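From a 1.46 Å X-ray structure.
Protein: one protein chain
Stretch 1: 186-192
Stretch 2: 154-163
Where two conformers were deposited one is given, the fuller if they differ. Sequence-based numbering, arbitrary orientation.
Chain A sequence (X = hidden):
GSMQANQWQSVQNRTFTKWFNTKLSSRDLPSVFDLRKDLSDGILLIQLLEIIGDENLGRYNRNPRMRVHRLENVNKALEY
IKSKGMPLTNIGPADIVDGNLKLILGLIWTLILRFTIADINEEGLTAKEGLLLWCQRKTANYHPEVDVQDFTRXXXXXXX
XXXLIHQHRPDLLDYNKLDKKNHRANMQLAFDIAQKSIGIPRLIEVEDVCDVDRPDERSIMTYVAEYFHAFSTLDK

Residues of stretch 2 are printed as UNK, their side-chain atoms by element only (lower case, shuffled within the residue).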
ATOM      1  N   ASN A 186       7.844 -19.646   5.278  1.00 21.12           N
ATOM      2  CA  ASN A 186       8.386 -18.490   5.985  1.00 21.62           C
ATOM      3  C   ASN A 186       7.637 -17.219   5.619  1.00 22.29           C
ATOM      4  O   ASN A 186       7.338 -16.404   6.475  1.00 19.29           O
ATOM      5  CB  ASN A 186       9.869 -18.363   5.706  1.00 18.40           C
ATOM      6  CG  ASN A 186      10.659 -19.512   6.313  1.00 20.96           C
ATOM      7  OD1 ASN A 186      10.152 -20.231   7.191  1.00 24.69           O
ATOM      8  ND2 ASN A 186      11.904 -19.662   5.889  1.00 21.84           N
ATOM      9  N   MET A 187       7.317 -17.037   4.349  1.00 16.90           N
ATOM     10  CA  MET A 187       6.497 -15.904   3.897  0.61 16.95           C
ATOM     11  C   MET A 187       5.146 -15.909   4.607  1.00 16.80           C
ATOM     12  O   MET A 187       4.653 -14.886   5.099  1.00 18.17           O
ATOM     13  CB  MET A 187       6.260 -15.979   2.377  0.61 16.22           C
ATOM     14  CG  MET A 187       5.681 -14.701   1.750  0.61 18.70           C
ATOM     15  SD  MET A 187       6.929 -13.432   1.526  0.61 16.36           S
ATOM     16  CE  MET A 187       7.858 -14.129   0.149  0.61 17.35           C
ATOM     17  N   GLN A 188       4.505 -17.068   4.607  1.00 20.41           N
ATOM     18  CA  GLN A 188       3.192 -17.209   5.225  1.00 21.54           C
ATOM     19  C   GLN A 188       3.274 -16.879   6.717  1.00 21.88           C
ATOM     20  O   GLN A 188       2.426 -16.160   7.259  1.00 20.76           O
ATOM     21  CB  GLN A 188       2.694 -18.635   5.018  1.00 22.63           C
ATOM     22  CG  GLN A 188       1.301 -18.891   5.561  1.00 34.32           C
ATOM     23  CD  GLN A 188       0.237 -18.200   4.749  1.00 44.96           C
ATOM     24  OE1 GLN A 188       0.120 -18.428   3.546  1.00 44.35           O
ATOM     25  NE2 GLN A 188      -0.542 -17.337   5.398  1.00 44.90           N
ATOM     26  N   LEU A 189       4.306 -17.387   7.375  1.00 20.83           N
ATOM     27  CA  LEU A 189       4.520 -17.120   8.800  1.00 21.15           C
ATOM     28  C   LEU A 189       4.604 -15.612   9.068  1.00 21.67           C
ATOM     29  O   LEU A 189       3.895 -15.080   9.937  1.00 21.27           O
ATOM     30  CB  LEU A 189       5.800 -17.821   9.272  1.00 25.45           C
ATOM     31  CG  LEU A 189       6.093 -17.721  10.763  1.00 28.03           C
ATOM     32  CD1 LEU A 189       5.091 -18.526  11.573  1.00 29.92           C
ATOM     33  CD2 LEU A 189       7.523 -18.183  11.038  1.00 34.43           C
ATOM     34  N   ALA A 190       5.456 -14.928   8.312  1.00 18.81           N
ATOM     35  CA  ALA A 190       5.625 -13.492   8.488  1.00 19.25           C
ATOM     36  C   ALA A 190       4.306 -12.761   8.269  1.00 19.74           C
ATOM     37  O   ALA A 190       3.924 -11.924   9.088  1.00 19.14           O
ATOM     38  CB  ALA A 190       6.688 -12.956   7.548  1.00 18.28           C
ATOM     39  N   PHE A 191       3.610 -13.040   7.175  1.00 18.76           N
ATOM     40  CA  PHE A 191       2.374 -12.329   6.890  1.00 19.57           C
ATOM     41  C   PHE A 191       1.353 -12.571   8.000  1.00 19.39           C
ATOM     42  O   PHE A 191       0.629 -11.642   8.374  1.00 19.80           O
ATOM     43  CB  PHE A 191       1.787 -12.755   5.546  1.00 18.80           C
ATOM     44  CG  PHE A 191       2.578 -12.303   4.345  1.00 16.13           C
ATOM     45  CD1 PHE A 191       3.805 -11.645   4.460  1.00 14.99           C
ATOM     46  CD2 PHE A 191       2.067 -12.525   3.075  1.00 16.88           C
ATOM     47  CE1 PHE A 191       4.494 -11.233   3.299  1.00 16.99           C
ATOM     48  CE2 PHE A 191       2.753 -12.125   1.950  1.00 18.56           C
ATOM     49  CZ  PHE A 191       3.957 -11.473   2.070  1.00 17.65           C
ATOM     50  N   ASP A 192       1.299 -13.799   8.512  1.00 19.75           N
ATOM     51  CA  ASP A 192       0.338 -14.162   9.563  1.00 22.26           C
ATOM     52  C   ASP A 192       0.669 -13.459  10.879  1.00 21.83           C
ATOM     53  O   ASP A 192      -0.206 -12.890  11.537  1.00 21.70           O
ATOM     54  CB  ASP A 192       0.360 -15.672   9.801  1.00 25.55           C
ATOM     55  CG  ASP A 192      -0.300 -16.465   8.700  1.00 28.59           C
ATOM     56  OD1 ASP A 192      -0.987 -15.872   7.847  1.00 32.94           O
ATOM     57  OD2 ASP A 192      -0.132 -17.714   8.700  1.00 31.32           O
ATOM     58  N   UNK A 154      14.625  -8.724  -3.512  1.00 14.90           N
ATOM     59  CA  UNK A 154      15.125  -8.877  -2.143  1.00 14.40           C
ATOM     60  C   UNK A 154      14.093  -9.444  -1.175  1.00 15.49           C
ATOM     61  O   UNK A 154      14.434  -9.765  -0.046  1.00 15.26           O
ATOM     62  c   UNK A 154      15.575  -7.521  -1.565  1.00 16.49           C
ATOM     63  o   UNK A 154      16.566  -6.919  -2.353  1.00 19.85           O
ATOM     64  N   UNK A 155      12.833  -9.517  -1.598  1.00 14.29           N
ATOM     65  CA  UNK A 155      11.727  -9.909  -0.726  1.00 12.74           C
ATOM     66  C   UNK A 155      11.078 -11.258  -1.051  1.00 13.44           C
ATOM     67  O   UNK A 155      10.243 -11.739  -0.280  1.00 15.47           O
ATOM     68  c   UNK A 155      10.893  -6.694   3.321  1.00 15.00           C
ATOM     69  c   UNK A 155      10.709  -7.472   2.184  1.00 14.08           C
ATOM     70  c   UNK A 155      11.504  -5.443   3.230  1.00 14.26           C
ATOM     71  c   UNK A 155      11.804  -5.734   0.913  1.00 13.86           C
ATOM     72  c   UNK A 155      11.758  -6.568  -1.162  1.00 15.21           C
ATOM     73  c   UNK A 155      11.169  -6.987   0.954  1.00 12.69           C
ATOM     74  c   UNK A 155      11.994  -4.960   2.051  1.00 13.95           C
ATOM     75  n   UNK A 155      12.152  -5.500  -0.392  1.00 14.48           N
ATOM     76  c   UNK A 155      11.137  -7.490  -0.395  1.00 13.02           C
ATOM     77  c   UNK A 155      10.625  -8.825  -0.831  1.00 13.96           C
ATOM     78  N   UNK A 156      11.489 -11.885  -2.155  1.00 15.71           N
ATOM     79  CA  UNK A 156      10.760 -13.044  -2.658  1.00 16.25           C
ATOM     80  C   UNK A 156      11.058 -14.350  -1.929  1.00 15.36           C
ATOM     81  O   UNK A 156      10.306 -15.303  -2.065  1.00 17.90           O
ATOM     82  c   UNK A 156      10.966 -13.215  -4.176  1.00 15.49           C
ATOM     83  c   UNK A 156      10.447 -11.970  -4.930  1.00 17.74           C
ATOM     84  o   UNK A 156      12.352 -13.448  -4.465  1.00 17.50           O
ATOM     85  N   UNK A 157      12.098 -14.397  -1.106  1.00 15.10           N
ATOM     86  CA  UNK A 157      12.380 -15.639  -0.368  1.00 17.84           C
ATOM     87  C   UNK A 157      11.800 -15.676   1.047  1.00 16.30           C
ATOM     88  O   UNK A 157      12.020 -16.643   1.772  1.00 18.35           O
ATOM     89  c   UNK A 157      14.710 -15.103   0.555  1.00 19.00           C
ATOM     90  n   UNK A 157      16.018 -15.183   0.430  1.00 21.58           N
ATOM     91  c   UNK A 157      13.877 -15.987  -0.365  1.00 19.79           C
ATOM     92  o   UNK A 157      14.185 -14.368   1.366  1.00 18.75           O
ATOM     93  N   UNK A 158      11.081 -14.620   1.440  1.00 15.87           N
ATOM     94  CA  UNK A 158      10.422 -14.602   2.749  1.00 16.48           C
ATOM     95  C   UNK A 158      11.256 -14.113   3.916  1.00 18.47           C
ATOM     96  O   UNK A 158      10.701 -13.727   4.959  1.00 17.26           O
ATOM     97  N   UNK A 159      12.573 -14.132   3.773  1.00 16.10           N
ATOM     98  CA  UNK A 159      13.440 -13.934   4.938  1.00 15.53           C
ATOM     99  C   UNK A 159      13.474 -12.489   5.388  1.00 16.80           C
ATOM    100  O   UNK A 159      13.552 -12.236   6.604  1.00 16.03           O
ATOM    101  c   UNK A 159      16.443 -16.320   4.217  1.00 24.03           C
ATOM    102  c   UNK A 159      14.999 -15.939   4.597  1.00 19.81           C
ATOM    103  c   UNK A 159      14.582 -16.622   5.894  1.00 24.75           C
ATOM    104  c   UNK A 159      14.860 -14.424   4.688  1.00 17.06           C
ATOM    105  N   UNK A 160      13.450 -11.540   4.457  1.00 14.74           N
ATOM    106  CA  UNK A 160      13.483 -10.132   4.872  1.00 14.31           C
ATOM    107  C   UNK A 160      12.265  -9.782   5.743  1.00 16.37           C
ATOM    108  O   UNK A 160      12.398  -9.089   6.756  1.00 15.96           O
ATOM    109  c   UNK A 160      13.590  -9.185   3.681  1.00 16.86           C
ATOM    110  N   UNK A 161      11.075 -10.251   5.352  1.00 14.55           N
ATOM    111  CA  UNK A 161       9.879 -10.037   6.155  1.00 14.98           C
ATOM    112  C   UNK A 161      10.061 -10.670   7.532  1.00 16.13           C
ATOM    113  O   UNK A 161       9.751 -10.037   8.548  1.00 17.32           O
ATOM    114  c   UNK A 161       8.611 -10.597   5.506  1.00 15.60           C
ATOM    115  c   UNK A 161       8.149  -9.828   4.299  1.00 14.76           C
ATOM    116  c   UNK A 161       7.691  -8.535   4.416  1.00 16.56           C
ATOM    117  c   UNK A 161       7.650  -9.707   1.933  1.00 16.59           C
ATOM    118  c   UNK A 161       7.224  -8.410   2.078  1.00 16.47           C
ATOM    119  c   UNK A 161       7.229  -7.820   3.306  1.00 17.22           C
ATOM    120  c   UNK A 161       8.130 -10.422   3.050  1.00 18.30           C
ATOM    121  N   UNK A 162      10.557 -11.902   7.569  1.00 15.89           N
ATOM    122  CA  UNK A 162      10.757 -12.580   8.852  1.00 15.83           C
ATOM    123  C   UNK A 162      11.774 -11.857   9.720  1.00 17.89           C
ATOM    124  O   UNK A 162      11.575 -11.736  10.936  1.00 19.01           O
ATOM    125  c   UNK A 162      11.188 -14.029   8.667  1.00 20.75           C
ATOM    126  s   UNK A 162       9.872 -15.114   8.032  1.00 18.67           S
ATOM    127  N   UNK A 163      12.845 -11.350   9.110  1.00 17.37           N
ATOM    128  CA  UNK A 163      13.899 -10.668   9.861  1.00 18.48           C
ATOM    129  C   UNK A 163      13.364  -9.362  10.427  1.00 17.60           C
ATOM    130  O   UNK A 163      13.683  -9.008  11.571  1.00 17.90           O
ATOM    131  c   UNK A 163      15.089 -10.400   8.984  1.00 18.42           C
TER
HETATM  132  O   HOH W   1      12.852 -18.505   3.584  1.00 23.68           O

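Position 154 carries one carbon followed by one oxygen and lies beyond reach of the 186-192 helix; it is Ser 154. At 155 a single carbon leads into fused five- and six-membered rings holding eight carbons and one nitrogen, which only tryptophan provides. The indole of Trp 155 stays clear of the helix, but Trp 155 O lies 3.4 Å from Met 187 CE. Position 156 has one carbon bearing an oxygen and a second carbon, the beta-branched pattern of threonine. The CA-to-CB bond of Thr 156 points away, and again the backbone makes the contact, with O 3.5 Å from Met 187 CE.

Position 157 has two side-chain carbons, the second carrying one oxygen and one nitrogen: Asn 157. Its OD1 accepts a hydrogen bond from N of residue 159 (2.9 Å), fastening the turn to the start of the following helix. A water bridges the stretches, donating to Asn 157 O and accepting from Asn 186 ND2, each at 2.7 Å.

No side-chain atom exists at 158, so this is Gly 158. A CB would be jammed against the preceding carbonyl O and would also lie 3.1 Å from Met 187 N. Its absence lets the backbones approach to 4.3 Å between Gly 158 CA and Met 187 CA.

Position 159 has four side-chain carbons, forked at the second, one tip reaching Asn 186: Leu 159. Although its CA-to-CB bond points away, CD2 comes within 4.1 Å of Asn 186 ND2. The lone carbon at 160 marks Ala 160, out of reach. At 161, one carbon against Ala 190 and a six-carbon ring lying against Met 187 and Phe 191 give Phe 161, whose CA-to-CB bond points toward stretch 1. Its CB packs 3.7 Å from Ala 190 CB; its CD2 lies 3.6 Å from Met 187 SD and 3.7 Å from Phe 191 CE1. At 162 one carbon leads to a sulfur 3.2 Å from Asn 186 O and 3.9 Å from Ala 190 CB; this is Cys 162, the sulfur its SG. Position 163 has a single carbon, Ala 163, and makes no contact.

The contact buries 386 Å² and contains no direct hydrogen bond between the stretches. The Trp 155 to Gly 158 type I turn presents its backbone to the Met 187 methyl, and Gly 158 occupies the N-cap position of a helix that runs at 37° to its partner, with the axes 8.5 Å apart at closest approach. Small Ala 190 faces Phe 161 and Cys 162, while the edge of Phe 191 meets the face of Phe 161, with planes at 81°.

Stretch 2, residues 154-163: SWTNGLAFCA
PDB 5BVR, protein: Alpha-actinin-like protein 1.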